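Local coordinates for protein porin (Pseudomonas aeruginosa, PDB 3T24) that forms an outer-membrane beta-barrel channel of the OprD family that probably lets small carboxylate-bearing solutes cross the outer membrane, at residues Leu122-Pro127 / Tyr218-Leu223; Gly176-Ile181 / Phe304-Glu309; Ile241-Ser246 / Lys257-Met262; Ser252-Lys257 / Gly281-Ala286. All blocks are in the same frame, centred on the assembly; numbering follows the deposited sequence.

Interaction 1. Residues Leu122-Pro127 / Tyr218-Leu223; sequences LPVIMP and YKQHYL
Pro-123 lies against one face of the Tyr-222 ring, with its CB 4.1 Å from the ring centroid and displaced toward the rim beside CG. That is a CH-pi contact, 22° off the ring normal. Val-124 adds the other apolar touch through one branch, CG1, which is anti to its own carbonyl carbon (chi1 -69°). This methyl sits 4.0 Å from Tyr-222 CB and also 3.4 Å from Gln-220 OE1; the valine points the opposite way to both side chains as it passes them. Pro-123 and Val-124 are the two central residues of a type I turn running from Leu-122 to Ile-125. The turn belongs to the long loop between strands 111-115 and 136-138, which here packs on the inner face of the barrel wall at strand 218-230, consistent with the inward-folded loops of porins. The polar part of the contact runs through a water. It is 2.8 Å from Val-124 O and 3.1 Å from Gln-220 OE1, and lies in the plane of the Tyr-218 ring, 2.7 Å from Tyr-218 OH. The Gln-220 chain is extended beyond CG, and at its other branch NE2 donates to Ser-246 OG and Ala-286 O.

Interaction 2. Residues Gly176-Ile181 / Phe304-Glu309; sequences GGKRQI and FANKDE
Lys-178 and Asn-306 meet through the lysine backbone: Lys-178 N donates to Asn-306 OD1 at 2.8 Å, coming in from above the plane of the amide carbonyl, with a bent N-H...O angle of 140°. The carbonyl of the same residue accepts the second bond, from Lys-307 N to Lys-178 O at 3.0 Å, which is straighter (163°). Beside this pair, Gln-180 and Lys-307 run side by side in the same direction, with Gln-180 CG 3.6 Å from Lys-307 CD. Both partners are tight turns, a type II' turn from Gly-176 to Arg-179 and a type II turn from Asn-306 to Glu-309. They belong to two loops that connect barrel strands, one between 150-161 and 192-200, the other between 270-280 and 310-319. In the next shell Glu-309 OE1 takes Asn-306 ND2 at 2.8 Å on the syn side and Asn-306 N at 3.0 Å on the anti side. Asn-306 CG stands beside its backbone N (chi1 -62°), and the double grip fixes the amide with OD1 turned to Lys-178. Farther out, Lys-307 NZ is salt-bridged to Asp-308 OD2 and Asp-341, Arg-179 NH2 is salt-bridged to Asp-303, and Lys-178 NZ donates to Leu-342 O.

Interaction 3. Residues Ile241-Ser246 / Lys257-Met262; sequences IRWARS and KALNAM
Trp-243 and Leu-259 face each other as a non-hydrogen-bonded pair on the outer side of the sheet, their side chains crossing at about a right angle. Leu-259 CB comes to the edge of the indole, near its plane, 4.0 Å from Trp-243 CD1. On the same face Ile-241 CG1 rests 3.8 Å from Ala-261 CB. On the opposite face Ala-244 CB and Ala-258 CB are 4.5 Å apart, with Phe-285 packed on both. Between the faces runs the ladder of an antiparallel hairpin, its two axes 4.7 Å apart at closest and 173° between directions. Ala-258 N bonds to Ala-244 O at 2.9 Å and Asn-260 N to Arg-242 O at 3.1 Å, whereas the return bond from Arg-242 N to Asn-260 O is weak. Toward the polar edge on the tryptophan side, Lys-257 is extended up to CE, and its last torsion (chi4 63°) turns NZ over the centre of the Arg-245 guanidinium, 3.9 Å from Arg-245 CZ. The like charges are probably eased by Asp-255, salt-bridged to Arg-245. On the alanine side Arg-242 crosses Asn-260 at a slant, its CD 3.3 Å from Asn-260 OD1 and the flat groups 90° apart. Asp-240 pairs with Arg-242 NE, and Asn-260 OD1 accepts from Val-296 N. Strand 218-230 continues the wall beyond 241-246 and strand 270-280 beyond 257-262, while Tyr-222 packs on Arg-242, Ala-244 and Asn-260.

Interaction 4. Residues Ser252-Lys257 / Gly281-Ala286; sequences SNVDNK and GDTGFA
Asp-255 turns its carboxylate onto the backbone of another acid: OD2 accepts Asp-282 N at 2.9 Å, met from well above the carboxylate plane (50° out of it). The main chain of Asp-255 is engaged as well. Its N donates almost straight (176°) to Thr-283 OG1 at 3.3 Å, and its O takes Thr-283 N at 3.1 Å. Thr-283 OG1 lies between its own backbone N and carbonyl carbon (chi1 75°), from where it receives that N-H and donates its own hydrogen bond to Gly-284 O, 2.9 Å away. Next along, Asn-256 ND2 donates to Thr-283 O at 3.0 Å, and its OD1 sits at the edge of the Phe-285 ring. A water spans the far end, donating hydrogen bonds to Asn-253 O at 2.6 Å and to Asp-282 OD1 at 2.8 Å, while Val-254 CG1 packs on Ala-286 CB. These bonds tie barrel strand 255-267, around Asp-255 and Asn-256, to the loop that follows strand 270-280. Asp-255 OD2 and Asp-282 OD1 are 5.4 Å apart, close enough that each would tend to hinder the other's ionisation; the amide N-H on OD2 and the salt bridge from Arg-245 to OD1 probably offset this for Asp-255.

Interactions 1 and 4 are buried, 2 and 3 only partly so. Interactions 1 and 3 meet where strand 218-230 pairs with 235-248; interaction 3 is regular ladder within the wall, while interaction 1 sets a loop against its inner face, held by apolar and water contacts. Interactions 3 and 4 share Lys-257 and strand 255-267, so ladder pairing passes into side-chain-to-backbone bonding near Asp-255. Interactions 2 and 4, their centres about 9 Å apart, both mix side-chain-to-backbone with backbone bonds, more of them in interaction 4; Gln-180 NE2 reaches Asp-282 O between them. Interaction 4 meets the other three, whereas interaction 2 touches neither 1 nor 3.

Interaction 1. Residues Leu122-Pro127 / Tyr218-Leu223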
loop_
_atom_site.group_PDB
_atom_site.type_symbol
_atom_site.label_atom_id
_atom_site.label_comp_id
_atom_site.label_asym_id
_atom_site.label_seq_id
_atom_site.Cartn_x
_atom_site.Cartn_y
_atom_site.Cartn_z
ATOM N N LEU A 122 -0.456 -3.909 7.379
ATOM C CA LEU A 122 -1.506 -4.803 7.819
ATOM C C LEU A 122 -2.725 -4.750 6.883
ATOM O O LEU A 122 -2.948 -3.752 6.204
ATOM C CB LEU A 122 -1.924 -4.425 9.235
ATOM C CG LEU A 122 -0.849 -4.582 10.311
ATOM C CD1 LEU A 122 -1.271 -3.789 11.537
ATOM C CD2 LEU A 122 -0.540 -6.073 10.663
ATOM N N PRO A 123 -3.527 -5.828 6.855
ATOM C CA PRO A 123 -4.696 -5.789 5.972
ATOM C C PRO A 123 -5.602 -4.615 6.251
ATOM O O PRO A 123 -6.270 -4.147 5.333
ATOM C CB PRO A 123 -5.408 -7.111 6.280
ATOM C CG PRO A 123 -4.258 -8.047 6.624
ATOM C CD PRO A 123 -3.303 -7.178 7.419
ATOM N N VAL A 124 -5.613 -4.117 7.482
ATOM C CA VAL A 124 -6.454 -2.970 7.789
ATOM C C VAL A 124 -5.758 -1.620 7.735
ATOM O O VAL A 124 -6.381 -0.603 8.035
ATOM C CB VAL A 124 -7.127 -3.129 9.151
ATOM C CG1 VAL A 124 -8.154 -4.237 9.070
ATOM C CG2 VAL A 124 -6.083 -3.418 10.215
ATOM N N ILE A 125 -4.482 -1.607 7.347
ATOM C CA ILE A 125 -3.747 -0.349 7.151
ATOM C C ILE A 125 -2.474 -0.578 6.320
ATOM O O ILE A 125 -1.467 -1.128 6.805
ATOM C CB ILE A 125 -3.435 0.378 8.498
ATOM C CG1 ILE A 125 -2.536 1.596 8.282
ATOM C CG2 ILE A 125 -2.733 -0.545 9.475
ATOM C CD1 ILE A 125 -2.979 2.491 7.087
ATOM N N MET A 126 -2.539 -0.179 5.054
ATOM C CA MET A 126 -1.379 -0.236 4.166
ATOM C C MET A 126 -0.993 1.171 3.763
ATOM O O MET A 126 -1.594 1.761 2.876
ATOM C CB MET A 126 -1.636 -1.095 2.920
ATOM C CG MET A 126 -1.911 -2.540 3.232
ATOM S SD MET A 126 -0.412 -3.479 3.603
ATOM C CE MET A 126 0.460 -3.276 2.052
ATOM N N PRO A 127 0.020 1.713 4.437
ATOM C CA PRO A 127 0.474 3.094 4.252
ATOM C C PRO A 127 0.936 3.292 2.819
ATOM O O PRO A 127 1.562 2.403 2.251
ATOM C CB PRO A 127 1.651 3.194 5.220
ATOM C CG PRO A 127 1.379 2.133 6.259
ATOM C CD PRO A 127 0.783 1.007 5.485
ATOM N N TYR A 218 -15.515 4.120 11.084
ATOM C CA TYR A 218 -15.841 2.735 10.757
ATOM C C TYR A 218 -15.112 1.719 11.616
ATOM O O TYR A 218 -14.063 2.007 12.230
ATOM C CB TYR A 218 -15.525 2.449 9.277
ATOM C CG TYR A 218 -14.038 2.412 8.926
ATOM C CD1 TYR A 218 -13.304 1.234 9.040
ATOM C CD2 TYR A 218 -13.371 3.556 8.489
ATOM C CE1 TYR A 218 -11.978 1.189 8.725
ATOM C CE2 TYR A 218 -12.029 3.518 8.145
ATOM C CZ TYR A 218 -11.338 2.332 8.280
ATOM O OH TYR A 218 -10.010 2.282 7.948
ATOM N N LYS A 219 -15.680 0.520 11.638
ATOM C CA LYS A 219 -15.039 -0.663 12.189
ATOM C C LYS A 219 -14.901 -1.634 11.041
ATOM O O LYS A 219 -15.772 -1.719 10.173
ATOM C CB LYS A 219 -15.921 -1.333 13.237
ATOM C CG LYS A 219 -16.514 -0.422 14.265
ATOM C CD LYS A 219 -17.173 -1.234 15.368
ATOM C CE LYS A 219 -18.346 -0.484 15.954
ATOM N NZ LYS A 219 -19.443 -0.359 14.948
ATOM N N GLN A 220 -13.836 -2.414 11.051
ATOM C CA GLN A 220 -13.614 -3.341 9.964
ATOM C C GLN A 220 -13.000 -4.621 10.509
ATOM O O GLN A 220 -12.092 -4.578 11.346
ATOM C CB GLN A 220 -12.690 -2.703 8.940
ATOM C CG GLN A 220 -12.397 -3.547 7.705
ATOM C CD GLN A 220 -11.535 -2.781 6.716
ATOM O OE1 GLN A 220 -10.308 -2.863 6.756
ATOM N NE2 GLN A 220 -12.176 -2.000 5.849
ATOM N N HIS A 221 -13.532 -5.751 10.044
ATOM C CA HIS A 221 -12.972 -7.069 10.317
ATOM C C HIS A 221 -12.461 -7.600 8.990
ATOM O O HIS A 221 -13.196 -7.617 7.996
ATOM C CB HIS A 221 -14.040 -8.017 10.892
ATOM C CG HIS A 221 -14.610 -7.548 12.196
ATOM N ND1 HIS A 221 -14.309 -8.149 13.398
ATOM C CD2 HIS A 221 -15.431 -6.512 12.487
ATOM C CE1 HIS A 221 -14.931 -7.512 14.377
ATOM N NE2 HIS A 221 -15.621 -6.519 13.848
ATOM N N TYR A 222 -11.195 -7.995 8.964
ATOM C CA TYR A 222 -10.593 -8.498 7.747
ATOM C C TYR A 222 -10.189 -9.944 7.953
ATOM O O TYR A 222 -9.432 -10.249 8.872
ATOM C CB TYR A 222 -9.356 -7.674 7.378
ATOM C CG TYR A 222 -9.221 -7.460 5.903
ATOM C CD1 TYR A 222 -9.420 -6.191 5.338
ATOM C CD2 TYR A 222 -8.916 -8.518 5.061
ATOM C CE1 TYR A 222 -9.313 -5.987 3.975
ATOM C CE2 TYR A 222 -8.819 -8.329 3.690
ATOM C CZ TYR A 222 -9.022 -7.061 3.150
ATOM O OH TYR A 222 -8.919 -6.873 1.789
ATOM N N LEU A 223 -10.680 -10.839 7.110
ATOM C CA LEU A 223 -10.235 -12.226 7.183
ATOM C C LEU A 223 -9.388 -12.563 5.973
ATOM O O LEU A 223 -9.671 -12.126 4.868
ATOM C CB LEU A 223 -11.410 -13.192 7.280
ATOM C CG LEU A 223 -12.141 -13.354 8.615
ATOM C CD1 LEU A 223 -12.874 -12.084 8.975
ATOM C CD2 LEU A 223 -13.125 -14.512 8.528
HETATM O O HOH W 1 -9.159 -0.289 7.999
#

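Interaction 2. Residues Gly176-Ile181 / Phe304-Glu309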
loop_
_atom_site.group_PDB
_atom_site.type_symbol
_atom_site.label_atom_id
_atom_site.label_comp_id
_atom_site.label_asym_id
_atom_site.label_seq_id
_atom_site.Cartn_x
_atom_site.Cartn_y
_atom_site.Cartn_z
ATOM N N GLY A 176 -15.334 10.055 -1.953
ATOM C CA GLY A 176 -15.407 10.498 -3.338
ATOM C C GLY A 176 -15.762 9.398 -4.324
ATOM O O GLY A 176 -16.217 8.335 -3.914
ATOM N N GLY A 177 -15.554 9.668 -5.617
ATOM C CA GLY A 177 -15.959 8.768 -6.685
ATOM C C GLY A 177 -17.392 8.282 -6.480
ATOM O O GLY A 177 -18.265 9.036 -6.091
ATOM N N LYS A 178 -17.634 7.002 -6.701
ATOM C CA LYS A 178 -18.953 6.456 -6.421
ATOM C C LYS A 178 -18.906 5.498 -5.222
ATOM O O LYS A 178 -19.671 4.536 -5.169
ATOM C CB LYS A 178 -19.495 5.761 -7.673
ATOM C CG LYS A 178 -19.662 6.699 -8.857
ATOM C CD LYS A 178 -20.690 7.779 -8.536
ATOM C CE LYS A 178 -20.939 8.648 -9.753
ATOM N NZ LYS A 178 -21.995 9.630 -9.496
ATOM N N ARG A 179 -17.985 5.756 -4.292
ATOM C CA ARG A 179 -17.857 4.968 -3.061
ATOM C C ARG A 179 -19.094 5.184 -2.227
ATOM O O ARG A 179 -19.524 4.314 -1.462
ATOM C CB ARG A 179 -16.610 5.382 -2.246
ATOM C CG ARG A 179 -15.283 5.056 -2.913
ATOM C CD ARG A 179 -14.068 5.500 -2.081
ATOM N NE ARG A 179 -12.805 5.106 -2.728
ATOM C CZ ARG A 179 -12.127 5.922 -3.519
ATOM N NH1 ARG A 179 -12.585 7.143 -3.729
ATOM N NH2 ARG A 179 -11.004 5.541 -4.085
ATOM N N GLN A 180 -19.647 6.379 -2.358
ATOM C CA GLN A 180 -20.906 6.655 -1.731
ATOM C C GLN A 180 -20.763 6.634 -0.182
ATOM O O GLN A 180 -21.710 6.401 0.589
ATOM C CB GLN A 180 -21.841 5.630 -2.311
ATOM C CG GLN A 180 -22.668 4.939 -1.377
ATOM C CD GLN A 180 -23.877 5.718 -1.109
ATOM O OE1 GLN A 180 -23.957 6.901 -1.444
ATOM N NE2 GLN A 180 -24.831 5.083 -0.481
ATOM N N ILE A 181 -19.539 6.904 0.262
ATOM C CA ILE A 181 -19.263 7.083 1.678
ATOM C C ILE A 181 -19.611 8.497 2.131
ATOM O O ILE A 181 -19.159 9.490 1.573
ATOM C CB ILE A 181 -17.811 6.786 2.005
ATOM C CG1 ILE A 181 -17.563 5.283 1.863
ATOM C CG2 ILE A 181 -17.486 7.290 3.389
ATOM C CD1 ILE A 181 -16.132 4.926 1.763
ATOM N N PHE A 304 -11.208 0.189 -7.882
ATOM C CA PHE A 304 -12.370 -0.624 -8.219
ATOM C C PHE A 304 -13.180 -0.965 -6.996
ATOM O O PHE A 304 -13.714 -2.064 -6.868
ATOM C CB PHE A 304 -11.934 -1.868 -8.993
ATOM C CG PHE A 304 -11.311 -1.525 -10.297
ATOM C CD1 PHE A 304 -12.072 -1.475 -11.439
ATOM C CD2 PHE A 304 -9.975 -1.156 -10.362
ATOM C CE1 PHE A 304 -11.501 -1.117 -12.654
ATOM C CE2 PHE A 304 -9.411 -0.786 -11.549
ATOM C CZ PHE A 304 -10.172 -0.760 -12.704
ATOM N N ALA A 305 -13.285 0.024 -6.114
ATOM C CA ALA A 305 -13.913 -0.149 -4.823
ATOM C C ALA A 305 -15.157 0.725 -4.647
ATOM O O ALA A 305 -15.483 1.097 -3.524
ATOM C CB ALA A 305 -12.895 0.160 -3.725
ATOM N N ASN A 306 -15.827 1.071 -5.749
ATOM C CA ASN A 306 -17.087 1.820 -5.697
ATOM C C ASN A 306 -18.270 0.946 -5.250
ATOM O O ASN A 306 -18.198 -0.279 -5.300
ATOM C CB ASN A 306 -17.388 2.482 -7.053
ATOM C CG ASN A 306 -16.321 3.506 -7.462
ATOM O OD1 ASN A 306 -16.256 4.600 -6.901
ATOM N ND2 ASN A 306 -15.496 3.153 -8.446
ATOM N N LYS A 307 -19.348 1.578 -4.804
ATOM C CA LYS A 307 -20.545 0.851 -4.371
ATOM C C LYS A 307 -20.973 -0.204 -5.401
ATOM O O LYS A 307 -21.104 0.101 -6.583
ATOM C CB LYS A 307 -21.678 1.836 -4.110
ATOM C CG LYS A 307 -23.022 1.199 -3.696
ATOM C CD LYS A 307 -24.054 2.308 -3.482
ATOM C CE LYS A 307 -25.366 1.828 -2.860
ATOM N NZ LYS A 307 -25.887 0.692 -3.635
ATOM N N ASP A 308 -21.122 -1.447 -4.946
ATOM C CA ASP A 308 -21.576 -2.566 -5.780
ATOM C C ASP A 308 -20.602 -3.005 -6.869
ATOM O O ASP A 308 -20.875 -3.956 -7.610
ATOM C CB ASP A 308 -22.946 -2.272 -6.424
ATOM C CG ASP A 308 -24.028 -1.990 -5.406
ATOM O OD1 ASP A 308 -24.031 -2.595 -4.314
ATOM O OD2 ASP A 308 -24.895 -1.150 -5.709
ATOM N N GLU A 309 -19.472 -2.329 -6.981
ATOM C CA GLU A 309 -18.542 -2.650 -8.056
ATOM C C GLU A 309 -18.045 -4.100 -8.009
ATOM O O GLU A 309 -17.664 -4.606 -6.955
ATOM C CB GLU A 309 -17.378 -1.656 -8.071
ATOM C CG GLU A 309 -16.424 -1.823 -9.256
ATOM C CD GLU A 309 -15.594 -0.577 -9.507
ATOM O OE1 GLU A 309 -15.602 0.328 -8.642
ATOM O OE2 GLU A 309 -14.940 -0.508 -10.572
#

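Interaction 3. Residues Ile241-Ser246 / Lys257-Met262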
loop_
_atom_site.group_PDB
_atom_site.type_symbol
_atom_site.label_atom_id
_atom_site.label_comp_id
_atom_site.label_asym_id
_atom_site.label_seq_id
_atom_site.Cartn_x
_atom_site.Cartn_y
_atom_site.Cartn_z
ATOM N N ILE A 241 -7.011 -15.413 -0.632
ATOM C CA ILE A 241 -8.447 -15.159 -0.472
ATOM C C ILE A 241 -8.692 -14.224 0.712
ATOM O O ILE A 241 -8.096 -14.386 1.773
ATOM C CB ILE A 241 -9.300 -16.468 -0.369
ATOM C CG1 ILE A 241 -9.336 -17.213 -1.707
ATOM C CG2 ILE A 241 -10.749 -16.150 -0.018
ATOM C CD1 ILE A 241 -8.021 -17.721 -2.176
ATOM N N ARG A 242 -9.574 -13.249 0.504
ATOM C CA ARG A 242 -9.766 -12.139 1.427
ATOM C C ARG A 242 -11.232 -11.777 1.571
ATOM O O ARG A 242 -12.003 -11.865 0.613
ATOM C CB ARG A 242 -9.050 -10.904 0.895
ATOM C CG ARG A 242 -7.585 -11.117 0.564
ATOM C CD ARG A 242 -6.983 -9.812 0.099
ATOM N NE ARG A 242 -5.600 -9.961 -0.326
ATOM C CZ ARG A 242 -4.875 -8.967 -0.821
ATOM N NH1 ARG A 242 -5.399 -7.747 -0.950
ATOM N NH2 ARG A 242 -3.622 -9.189 -1.178
ATOM N N TRP A 243 -11.610 -11.330 2.761
ATOM C CA TRP A 243 -12.982 -10.905 2.993
ATOM C C TRP A 243 -13.033 -9.937 4.151
ATOM O O TRP A 243 -12.506 -10.212 5.217
ATOM C CB TRP A 243 -13.871 -12.117 3.283
ATOM C CG TRP A 243 -15.304 -11.755 3.366
ATOM C CD1 TRP A 243 -16.183 -11.627 2.324
ATOM C CD2 TRP A 243 -16.042 -11.458 4.552
ATOM N NE1 TRP A 243 -17.425 -11.281 2.794
ATOM C CE2 TRP A 243 -17.367 -11.170 4.157
ATOM C CE3 TRP A 243 -15.716 -11.416 5.910
ATOM C CZ2 TRP A 243 -18.360 -10.837 5.071
ATOM C CZ3 TRP A 243 -16.698 -11.088 6.815
ATOM C CH2 TRP A 243 -18.008 -10.800 6.394
ATOM N N ALA A 244 -13.656 -8.786 3.937
ATOM C CA ALA A 244 -13.672 -7.747 4.957
ATOM C C ALA A 244 -15.077 -7.208 5.125
ATOM O O ALA A 244 -15.767 -6.928 4.146
ATOM C CB ALA A 244 -12.732 -6.614 4.577
ATOM N N ARG A 245 -15.484 -7.063 6.378
ATOM C CA ARG A 245 -16.749 -6.450 6.719
ATOM C C ARG A 245 -16.421 -5.112 7.375
ATOM O O ARG A 245 -15.662 -5.054 8.358
ATOM C CB ARG A 245 -17.533 -7.373 7.669
ATOM C CG ARG A 245 -18.818 -6.800 8.254
ATOM C CD ARG A 245 -19.665 -6.245 7.140
ATOM N NE ARG A 245 -21.033 -5.912 7.531
ATOM C CZ ARG A 245 -21.734 -4.938 6.963
ATOM N NH1 ARG A 245 -21.181 -4.209 6.001
ATOM N NH2 ARG A 245 -22.976 -4.683 7.355
ATOM N N SER A 246 -16.956 -4.034 6.806
ATOM C CA SER A 246 -16.765 -2.709 7.374
ATOM C C SER A 246 -18.129 -2.176 7.756
ATOM O O SER A 246 -19.105 -2.406 7.057
ATOM C CB SER A 246 -16.088 -1.746 6.397
ATOM O OG SER A 246 -14.964 -2.327 5.770
ATOM N N LYS A 257 -19.127 -4.987 2.419
ATOM C CA LYS A 257 -18.433 -6.258 2.432
ATOM C C LYS A 257 -17.569 -6.312 1.180
ATOM O O LYS A 257 -18.002 -5.920 0.096
ATOM C CB LYS A 257 -19.420 -7.424 2.481
ATOM C CG LYS A 257 -20.553 -7.201 3.460
ATOM C CD LYS A 257 -21.427 -8.443 3.620
ATOM C CE LYS A 257 -22.548 -8.217 4.629
ATOM N NZ LYS A 257 -23.492 -7.138 4.200
ATOM N N ALA A 258 -16.341 -6.774 1.332
ATOM C CA ALA A 258 -15.416 -6.791 0.221
ATOM C C ALA A 258 -14.838 -8.178 0.072
ATOM O O ALA A 258 -13.950 -8.563 0.827
ATOM C CB ALA A 258 -14.302 -5.786 0.451
ATOM N N LEU A 259 -15.341 -8.930 -0.898
ATOM C CA LEU A 259 -14.746 -10.216 -1.214
ATOM C C LEU A 259 -13.757 -9.984 -2.339
ATOM O O LEU A 259 -14.094 -9.398 -3.369
ATOM C CB LEU A 259 -15.808 -11.231 -1.622
ATOM C CG LEU A 259 -15.342 -12.637 -2.023
ATOM C CD1 LEU A 259 -14.486 -13.319 -0.942
ATOM C CD2 LEU A 259 -16.533 -13.538 -2.441
ATOM N N ASN A 260 -12.525 -10.416 -2.126
ATOM C CA ASN A 260 -11.500 -10.247 -3.140
ATOM C C ASN A 260 -10.432 -11.321 -3.016
ATOM O O ASN A 260 -9.942 -11.605 -1.932
ATOM C CB ASN A 260 -10.912 -8.816 -3.144
ATOM C CG ASN A 260 -10.210 -8.452 -1.849
ATOM O OD1 ASN A 260 -9.016 -8.179 -1.847
ATOM N ND2 ASN A 260 -10.954 -8.410 -0.747
ATOM N N ALA A 261 -10.108 -11.931 -4.146
ATOM C CA ALA A 261 -9.208 -13.060 -4.179
ATOM C C ALA A 261 -8.346 -13.017 -5.441
ATOM O O ALA A 261 -8.790 -12.585 -6.503
ATOM C CB ALA A 261 -9.996 -14.349 -4.120
ATOM N N MET A 262 -7.110 -13.471 -5.309
ATOM C CA MET A 262 -6.195 -13.525 -6.434
ATOM C C MET A 262 -5.558 -14.893 -6.480
ATOM O O MET A 262 -5.205 -15.471 -5.444
ATOM C CB MET A 262 -5.097 -12.465 -6.318
ATOM C CG MET A 262 -4.192 -12.402 -7.548
ATOM S SD MET A 262 -4.427 -10.920 -8.551
ATOM C CE MET A 262 -3.816 -9.662 -7.421
#

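Interaction 4. Residues Ser252-Lys257 / Gly281-Ala286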
loop_
_atom_site.group_PDB
_atom_site.type_symbol
_atom_site.label_atom_id
_atom_site.label_comp_id
_atom_site.label_asym_id
_atom_site.label_seq_id
_atom_site.Cartn_x
_atom_site.Cartn_y
_atom_site.Cartn_z
ATOM N N SER A 252 -20.712 8.063 10.232
ATOM C CA SER A 252 -20.692 7.836 8.782
ATOM C C SER A 252 -21.820 6.899 8.374
ATOM O O SER A 252 -22.626 6.524 9.198
ATOM C CB SER A 252 -19.373 7.215 8.340
ATOM O OG SER A 252 -19.298 5.872 8.769
ATOM N N ASN A 253 -21.850 6.502 7.102
ATOM C CA ASN A 253 -22.847 5.544 6.621
ATOM C C ASN A 253 -22.150 4.291 6.118
ATOM O O ASN A 253 -22.750 3.475 5.416
ATOM C CB ASN A 253 -23.693 6.133 5.482
ATOM C CG ASN A 253 -22.875 6.345 4.204
ATOM O OD1 ASN A 253 -21.633 6.467 4.255
ATOM N ND2 ASN A 253 -23.558 6.407 3.058
ATOM N N VAL A 254 -20.873 4.160 6.460
ATOM C CA VAL A 254 -20.088 3.026 6.001
ATOM C C VAL A 254 -20.821 1.700 6.218
ATOM O O VAL A 254 -21.302 1.407 7.309
ATOM C CB VAL A 254 -18.683 2.982 6.672
ATOM C CG1 VAL A 254 -18.043 1.596 6.498
ATOM C CG2 VAL A 254 -17.780 4.095 6.104
ATOM N N ASP A 255 -20.885 0.897 5.168
ATOM C CA ASP A 255 -21.552 -0.401 5.226
ATOM C C ASP A 255 -21.104 -1.228 4.022
ATOM O O ASP A 255 -21.619 -1.062 2.906
ATOM C CB ASP A 255 -23.065 -0.220 5.218
ATOM C CG ASP A 255 -23.798 -1.507 4.900
ATOM O OD1 ASP A 255 -23.440 -2.543 5.504
ATOM O OD2 ASP A 255 -24.703 -1.487 4.027
ATOM N N ASN A 256 -20.121 -2.096 4.235
ATOM C CA ASN A 256 -19.462 -2.727 3.108
ATOM C C ASN A 256 -18.970 -4.121 3.403
ATOM O O ASN A 256 -18.449 -4.405 4.489
ATOM C CB ASN A 256 -18.287 -1.844 2.635
ATOM C CG ASN A 256 -17.422 -2.516 1.561
ATOM O OD1 ASN A 256 -16.340 -3.049 1.844
ATOM N ND2 ASN A 256 -17.876 -2.451 0.324
ATOM N N LYS A 257 -19.127 -4.987 2.419
ATOM C CA LYS A 257 -18.433 -6.258 2.432
ATOM C C LYS A 257 -17.569 -6.312 1.180
ATOM O O LYS A 257 -18.002 -5.920 0.096
ATOM C CB LYS A 257 -19.420 -7.424 2.481
ATOM C CG LYS A 257 -20.553 -7.201 3.460
ATOM C CD LYS A 257 -21.427 -8.443 3.620
ATOM C CE LYS A 257 -22.548 -8.217 4.629
ATOM N NZ LYS A 257 -23.492 -7.138 4.200
ATOM N N GLY A 281 -23.161 -3.914 -0.191
ATOM C CA GLY A 281 -23.601 -3.098 0.925
ATOM C C GLY A 281 -23.827 -1.702 0.407
ATOM O O GLY A 281 -23.671 -1.459 -0.780
ATOM N N ASP A 282 -24.137 -0.767 1.293
ATOM C CA ASP A 282 -24.514 0.576 0.875
ATOM C C ASP A 282 -23.351 1.494 0.451
ATOM O O ASP A 282 -23.601 2.556 -0.120
ATOM C CB ASP A 282 -25.350 1.242 1.977
ATOM C CG ASP A 282 -25.983 2.549 1.529
ATOM O OD1 ASP A 282 -26.005 3.504 2.346
ATOM O OD2 ASP A 282 -26.478 2.616 0.377
ATOM N N THR A 283 -22.102 1.093 0.708
ATOM C CA THR A 283 -20.936 1.897 0.293
ATOM C C THR A 283 -19.832 0.999 -0.240
ATOM O O THR A 283 -19.884 -0.211 -0.064
ATOM C CB THR A 283 -20.307 2.656 1.475
ATOM O OG1 THR A 283 -19.566 1.725 2.279
ATOM C CG2 THR A 283 -21.378 3.334 2.324
ATOM N N GLY A 284 -18.830 1.592 -0.881
ATOM C CA GLY A 284 -17.615 0.863 -1.217
ATOM C C GLY A 284 -16.691 0.573 -0.010
ATOM O O GLY A 284 -17.043 0.806 1.158
ATOM N N PHE A 285 -15.506 0.042 -0.295
ATOM C CA PHE A 285 -14.515 -0.310 0.739
ATOM C C PHE A 285 -14.056 0.857 1.630
ATOM O O PHE A 285 -13.873 1.982 1.156
ATOM C CB PHE A 285 -13.307 -0.934 0.065
ATOM C CG PHE A 285 -12.331 -1.561 1.016
ATOM C CD1 PHE A 285 -12.709 -2.629 1.811
ATOM C CD2 PHE A 285 -11.022 -1.091 1.100
ATOM C CE1 PHE A 285 -11.801 -3.217 2.696
ATOM C CE2 PHE A 285 -10.117 -1.676 1.956
ATOM C CZ PHE A 285 -10.495 -2.744 2.756
ATOM N N ALA A 286 -13.883 0.585 2.920
ATOM C CA ALA A 286 -13.441 1.610 3.882
ATOM C C ALA A 286 -11.940 1.537 4.187
ATOM O O ALA A 286 -11.432 0.478 4.593
ATOM C CB ALA A 286 -14.232 1.502 5.180
HETATM O O HOH W 2 -25.268 3.153 4.993
#